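Local coordinates for cytochrome c-552/4 domain-containing protein (Ignicoccus hospitalis KIN4/I, PDB 4QO5) that binds eight covalently attached c-type haems as a membrane-associated octahaem cytochrome c, and probably serves in electron transfer, at the interface of chains A and B. Numbering follows the deposited sequence. Chains: chain A/B, Hypothetical multiheme protein.

Contact 1: the interface of chains A and B. Residues chain A 275-277, 294-296, 409; chain B 6, 28-29, 32-33.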
loop_
_atom_site.group_PDB
_atom_site.type_symbol
_atom_site.label_atom_id
_atom_site.label_comp_id
_atom_site.label_asym_id
_atom_site.label_seq_id
_atom_site.Cartn_x
_atom_site.Cartn_y
_atom_site.Cartn_z
ATOM N N PRO A 275 11.367 5.312 -26.073
ATOM C CA PRO A 275 10.714 6.388 -25.307
ATOM C C PRO A 275 9.828 7.219 -26.217
ATOM O O PRO A 275 10.205 7.503 -27.348
ATOM C CB PRO A 275 11.892 7.227 -24.794
ATOM C CG PRO A 275 13.059 6.226 -24.736
ATOM C CD PRO A 275 12.838 5.339 -25.934
ATOM N N GLY A 276 8.644 7.591 -25.741
ATOM C CA GLY A 276 7.755 8.402 -26.548
ATOM C C GLY A 276 6.898 7.534 -27.450
ATOM O O GLY A 276 5.677 7.468 -27.287
ATOM N N ALA A 277 7.539 6.841 -28.380
ATOM C CA ALA A 277 6.830 6.015 -29.348
ATOM C C ALA A 277 6.111 4.854 -28.645
ATOM O O ALA A 277 4.968 4.534 -28.989
ATOM C CB ALA A 277 7.793 5.482 -30.410
ATOM N N ASN A 294 16.183 5.671 -29.523
ATOM C CA ASN A 294 15.456 6.855 -29.976
ATOM C C ASN A 294 14.590 6.516 -31.195
ATOM O O ASN A 294 15.092 5.990 -32.186
ATOM C CB ASN A 294 16.436 7.981 -30.300
ATOM C CG ASN A 294 15.738 9.284 -30.621
ATOM O OD1 ASN A 294 15.051 9.402 -31.637
ATOM N ND2 ASN A 294 15.924 10.277 -29.763
ATOM N N PRO A 295 13.277 6.814 -31.120
ATOM C CA PRO A 295 12.336 6.373 -32.162
ATOM C C PRO A 295 12.526 7.058 -33.499
ATOM O O PRO A 295 12.092 6.534 -34.531
ATOM C CB PRO A 295 10.961 6.736 -31.575
ATOM C CG PRO A 295 11.239 7.775 -30.542
ATOM C CD PRO A 295 12.583 7.411 -29.968
ATOM N N VAL A 296 13.172 8.217 -33.483
ATOM C CA VAL A 296 13.375 9.000 -34.689
ATOM C C VAL A 296 14.788 8.855 -35.261
ATOM O O VAL A 296 14.965 8.731 -36.479
ATOM C CB VAL A 296 13.053 10.485 -34.412
ATOM C CG1 VAL A 296 13.440 11.363 -35.596
ATOM C CG2 VAL A 296 11.576 10.620 -34.063
ATOM N N ALA A 409 15.331 11.855 -22.518
ATOM C CA ALA A 409 14.322 11.492 -23.505
ATOM C C ALA A 409 13.032 12.262 -23.244
ATOM O O ALA A 409 12.240 12.480 -24.167
ATOM C CB ALA A 409 14.054 9.990 -23.483
ATOM N N LEU B 6 5.894 8.765 -34.477
ATOM C CA LEU B 6 5.848 10.174 -34.102
ATOM C C LEU B 6 5.883 11.123 -35.296
ATOM O O LEU B 6 5.195 12.151 -35.303
ATOM C CB LEU B 6 6.960 10.510 -33.107
ATOM C CG LEU B 6 6.871 9.731 -31.794
ATOM C CD1 LEU B 6 8.028 10.067 -30.884
ATOM C CD2 LEU B 6 5.546 10.053 -31.107
ATOM N N ILE B 28 11.061 16.493 -31.599
ATOM C CA ILE B 28 10.651 15.120 -31.881
ATOM C C ILE B 28 11.860 14.179 -31.765
ATOM O O ILE B 28 11.726 13.012 -31.383
ATOM C CB ILE B 28 9.966 15.015 -33.265
ATOM C CG1 ILE B 28 9.207 13.694 -33.400
ATOM C CG2 ILE B 28 10.970 15.198 -34.402
ATOM C CD1 ILE B 28 8.368 13.631 -34.672
ATOM N N SER B 29 13.051 14.692 -32.050
ATOM C CA SER B 29 14.249 13.863 -31.918
ATOM C C SER B 29 14.982 14.067 -30.585
ATOM O O SER B 29 15.593 13.136 -30.073
ATOM C CB SER B 29 15.196 14.062 -33.108
ATOM O OG SER B 29 15.800 15.337 -33.084
ATOM N N PRO B 32 11.730 13.021 -27.453
ATOM C CA PRO B 32 10.609 12.306 -28.069
ATOM C C PRO B 32 9.477 12.037 -27.079
ATOM O O PRO B 32 8.322 11.992 -27.498
ATOM C CB PRO B 32 11.241 10.989 -28.551
ATOM C CG PRO B 32 12.546 10.865 -27.781
ATOM C CD PRO B 32 13.000 12.284 -27.569
ATOM N N GLY B 33 9.799 11.874 -25.795
ATOM C CA GLY B 33 8.774 11.634 -24.791
ATOM C C GLY B 33 7.831 12.809 -24.624
ATOM O O GLY B 33 6.622 12.630 -24.460
#
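Hydrogen bonds join A:Asn294 to B:Ser29 and A:Ala409 to B:Gly33, and prolines and aliphatic groups close up around them. The polar part begins with the side-chain amide of A:Asn294. Its CG lies anti to the backbone N (chi1 -173°), which carries the amide out toward the end of chain B helix 18-30. There A:Asn294 ND2 donates to the backbone carbonyl O of B:Ser29 over 2.9 Å, with 151° at the hydrogen. The donor lies in the plane of that carbonyl, while the acceptor sits 15° out of the asparagine's own amide plane. The other arm of the amide faces its own chain: A:Asn294 OD1 accepts the backbone N of A:Val296 at 2.9 Å. With both ends engaged, the amide's rotation should be fixed, its nitrogen turned to the partner. Another crossing bond is purely backbone, from B:Gly33 N in the first turn of helix 32-39 to A:Ala409 O, 3.0 Å apart.

The apolar part centres on A:Pro295 and B:Pro32, whose side chains cross at about a right angle, A:Pro295 CG 3.8 Å from B:Pro32 CB. B:Leu6 adds its CD1 branch to A:Pro295 CG, 4.0 Å away. The two branches of A:Val296 divide their work: CG1, anti to the backbone N, points to B:Ser29 CB, and CG2 packs across B:Ile28. A:Gly276 CA lies 3.8 Å from B:Gly33 CA, an approach that the lack of side chains probably permits. The structure alone does not show whether chains A and B pair this way outside the crystal, although the deposited assembly is a trimer. At the valine, A:Val296 CG2 lies 3.9 Å from B:Ile28 CG1.

Contact 2: the interface of chains A and B. Residues chain A 258, 261-262, 264-265; chain B 40, 223, 225, 227-228, 269.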
loop_
_atom_site.group_PDB
_atom_site.type_symbol
_atom_site.label_atom_id
_atom_site.label_comp_id
_atom_site.label_asym_id
_atom_site.label_seq_id
_atom_site.Cartn_x
_atom_site.Cartn_y
_atom_site.Cartn_z
ATOM N N ILE A 258 1.048 8.346 -13.750
ATOM C CA ILE A 258 0.786 8.386 -15.185
ATOM C C ILE A 258 0.819 6.977 -15.806
ATOM O O ILE A 258 -0.017 6.638 -16.651
ATOM C CB ILE A 258 1.814 9.299 -15.893
ATOM C CG1 ILE A 258 1.609 10.747 -15.452
ATOM C CG2 ILE A 258 1.659 9.220 -17.398
ATOM C CD1 ILE A 258 2.791 11.653 -15.847
ATOM N N MET A 261 -2.405 4.944 -15.342
ATOM C CA MET A 261 -3.528 5.335 -16.185
ATOM C C MET A 261 -3.298 5.245 -17.695
ATOM O O MET A 261 -4.262 5.097 -18.452
ATOM C CB MET A 261 -4.013 6.750 -15.838
ATOM C CG MET A 261 -4.646 6.864 -14.474
ATOM S SD MET A 261 -5.973 5.655 -14.189
ATOM C CE MET A 261 -7.082 6.004 -15.538
ATOM N N HIS A 262 -2.048 5.359 -18.144
ATOM C CA HIS A 262 -1.761 5.398 -19.585
ATOM C C HIS A 262 -1.131 4.129 -20.181
ATOM O O HIS A 262 -1.086 3.991 -21.400
ATOM C CB HIS A 262 -0.868 6.607 -19.933
ATOM C CG HIS A 262 -1.616 7.895 -20.025
ATOM N ND1 HIS A 262 -1.012 9.091 -20.351
ATOM C CD2 HIS A 262 -2.933 8.179 -19.833
ATOM C CE1 HIS A 262 -1.918 10.053 -20.362
ATOM N NE2 HIS A 262 -3.091 9.526 -20.046
ATOM N N LYS A 264 -2.055 1.233 -20.753
ATOM C CA LYS A 264 -2.915 0.492 -21.657
ATOM C C LYS A 264 -2.720 0.926 -23.108
ATOM O O LYS A 264 -3.079 0.195 -24.038
ATOM C CB LYS A 264 -4.389 0.647 -21.251
ATOM C CG LYS A 264 -4.911 2.072 -21.357
ATOM C CD LYS A 264 -6.412 2.138 -21.061
ATOM C CE LYS A 264 -6.980 3.525 -21.322
ATOM N NZ LYS A 264 -6.490 4.562 -20.367
ATOM N N LYS A 265 -2.141 2.107 -23.315
ATOM C CA LYS A 265 -1.881 2.571 -24.673
ATOM C C LYS A 265 -0.385 2.545 -25.008
ATOM O O LYS A 265 0.026 3.010 -26.065
ATOM C CB LYS A 265 -2.502 3.961 -24.923
ATOM C CG LYS A 265 -1.994 5.096 -24.029
ATOM C CD LYS A 265 -2.968 6.283 -23.959
ATOM C CE LYS A 265 -4.068 6.033 -22.929
ATOM N NZ LYS A 265 -5.035 7.159 -22.822
ATOM N N LYS B 40 -0.852 13.438 -27.159
ATOM C CA LYS B 40 -1.997 12.757 -26.534
ATOM C C LYS B 40 -2.965 13.746 -25.911
ATOM O O LYS B 40 -4.070 13.372 -25.497
ATOM C CB LYS B 40 -1.545 11.766 -25.456
ATOM C CG LYS B 40 -0.683 10.620 -25.961
ATOM C CD LYS B 40 -0.512 9.566 -24.871
ATOM C CE LYS B 40 0.852 8.883 -24.936
ATOM N NZ LYS B 40 1.050 8.035 -26.148
ATOM N N SER B 223 0.332 15.657 -21.382
ATOM C CA SER B 223 -0.934 15.106 -21.840
ATOM C C SER B 223 -2.119 15.911 -21.312
ATOM O O SER B 223 -3.146 15.963 -21.972
ATOM C CB SER B 223 -1.078 13.619 -21.480
ATOM O OG SER B 223 -1.008 13.439 -20.071
ATOM N N ASP B 225 -4.418 15.452 -19.129
ATOM C CA ASP B 225 -5.519 14.539 -19.380
ATOM C C ASP B 225 -6.490 14.538 -18.206
ATOM O O ASP B 225 -6.100 14.224 -17.082
ATOM C CB ASP B 225 -4.930 13.133 -19.575
ATOM C CG ASP B 225 -5.948 12.120 -20.090
ATOM O OD1 ASP B 225 -7.153 12.442 -20.206
ATOM O OD2 ASP B 225 -5.536 10.972 -20.370
ATOM N N GLU B 227 -8.685 12.453 -17.768
ATOM C CA GLU B 227 -8.842 11.066 -17.345
ATOM C C GLU B 227 -7.841 10.764 -16.230
ATOM O O GLU B 227 -8.146 10.018 -15.303
ATOM C CB GLU B 227 -8.719 10.087 -18.520
ATOM C CG GLU B 227 -8.678 8.630 -18.091
ATOM C CD GLU B 227 -9.046 7.681 -19.221
ATOM O OE1 GLU B 227 -9.639 8.153 -20.217
ATOM O OE2 GLU B 227 -8.757 6.469 -19.109
ATOM N N ILE B 228 -6.653 11.368 -16.299
ATOM C CA ILE B 228 -5.720 11.257 -15.187
ATOM C C ILE B 228 -6.172 12.063 -13.964
ATOM O O ILE B 228 -6.093 11.582 -12.828
ATOM C CB ILE B 228 -4.275 11.639 -15.600
ATOM C CG1 ILE B 228 -3.721 10.591 -16.572
ATOM C CG2 ILE B 228 -3.387 11.740 -14.364
ATOM C CD1 ILE B 228 -2.270 10.835 -17.023
ATOM N N LYS B 269 -13.601 10.460 -19.891
ATOM C CA LYS B 269 -13.240 11.662 -20.681
ATOM C C LYS B 269 -14.338 12.705 -20.993
ATOM O O LYS B 269 -14.021 13.823 -21.431
ATOM C CB LYS B 269 -12.609 11.251 -22.030
ATOM C CG LYS B 269 -11.327 10.457 -21.948
ATOM C CD LYS B 269 -10.813 10.096 -23.348
ATOM C CE LYS B 269 -9.883 8.883 -23.316
ATOM N NZ LYS B 269 -8.823 9.064 -22.294
HETATM O O HOH W 1 -6.408 8.842 -21.198
#
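A:His262 meets B:Asp225 through complementary torsions: the imidazole CG is anti to its own carbonyl carbon (chi1 -79°), and the carboxylate CG is anti to the backbone N (chi1 -170°), bringing the groups tip to tip. A:His262 NE2 donates to B:Asp225 OD2 at 2.9 Å, nearly straight with 164° at the hydrogen. OD2 lies close to the ring plane and accepts with its anti lone pair, although ring and carboxylate planes are turned obliquely to each other. The other carboxylate oxygen, B:Asp225 OD1, takes the backbone N of B:Glu227 at 2.9 Å, a second-shell bond that should steady the acceptor. The acidic partner could favour a protonated imidazole and nearby B:Lys40 and B:Lys269 could oppose it; the charge is not seen.

One face of the same ring receives B:Ile228, whose CD1 stands 3.6 Å from the A:His262 ring centroid in a CH-pi contact, displaced toward the rim. B:Ser223 CB lies at the ring's edge, 3.8 Å from A:His262 CE1. Beside the ring, A:Met261 CB packs on B:Ile228 CG1, and the methionine chain bends so that CE reaches B:Glu227 CG.

A longer salt bridge runs from the A:Lys264 ammonium NZ to B:Glu227 OE2, 3.2 Å apart, the nitrogen coming from above the carboxylate plane. A:Lys264 NZ also donates to A:Met261 O at 3.0 Å, nearly along the C=O axis, so the lysine is held by its own chain as it reaches across. A:Lys265 is poorly ordered, and its water-mediated link to B:Asp225 is doubtful. In the fold, the end of helix 254-262 and the following 3-10 turn 263-265 of chain A meet short helix 226-229 of chain B and the loop preceding it.

The C-alpha centres of contact 1 and contact 2 lie about 18 Å apart, and both belong to one interface between copies of the same protein. The two contacts share no residue, but some of the segments run close in sequence: chain A supplies 258-265 to contact 2 and 275-277 to contact 1, while chain B supplies the start of helix 32-39 to contact 1 and B:Lys40, just beyond it, to contact 2. Contact 1 relies mainly on backbone acceptors and apolar packing, contact 2 on polar and ionisable side chains together with packing on the A:His262 ring. The interface is not an exact two-fold, and in these patches the chains contribute different residues, which is compatible with the deposited trimer.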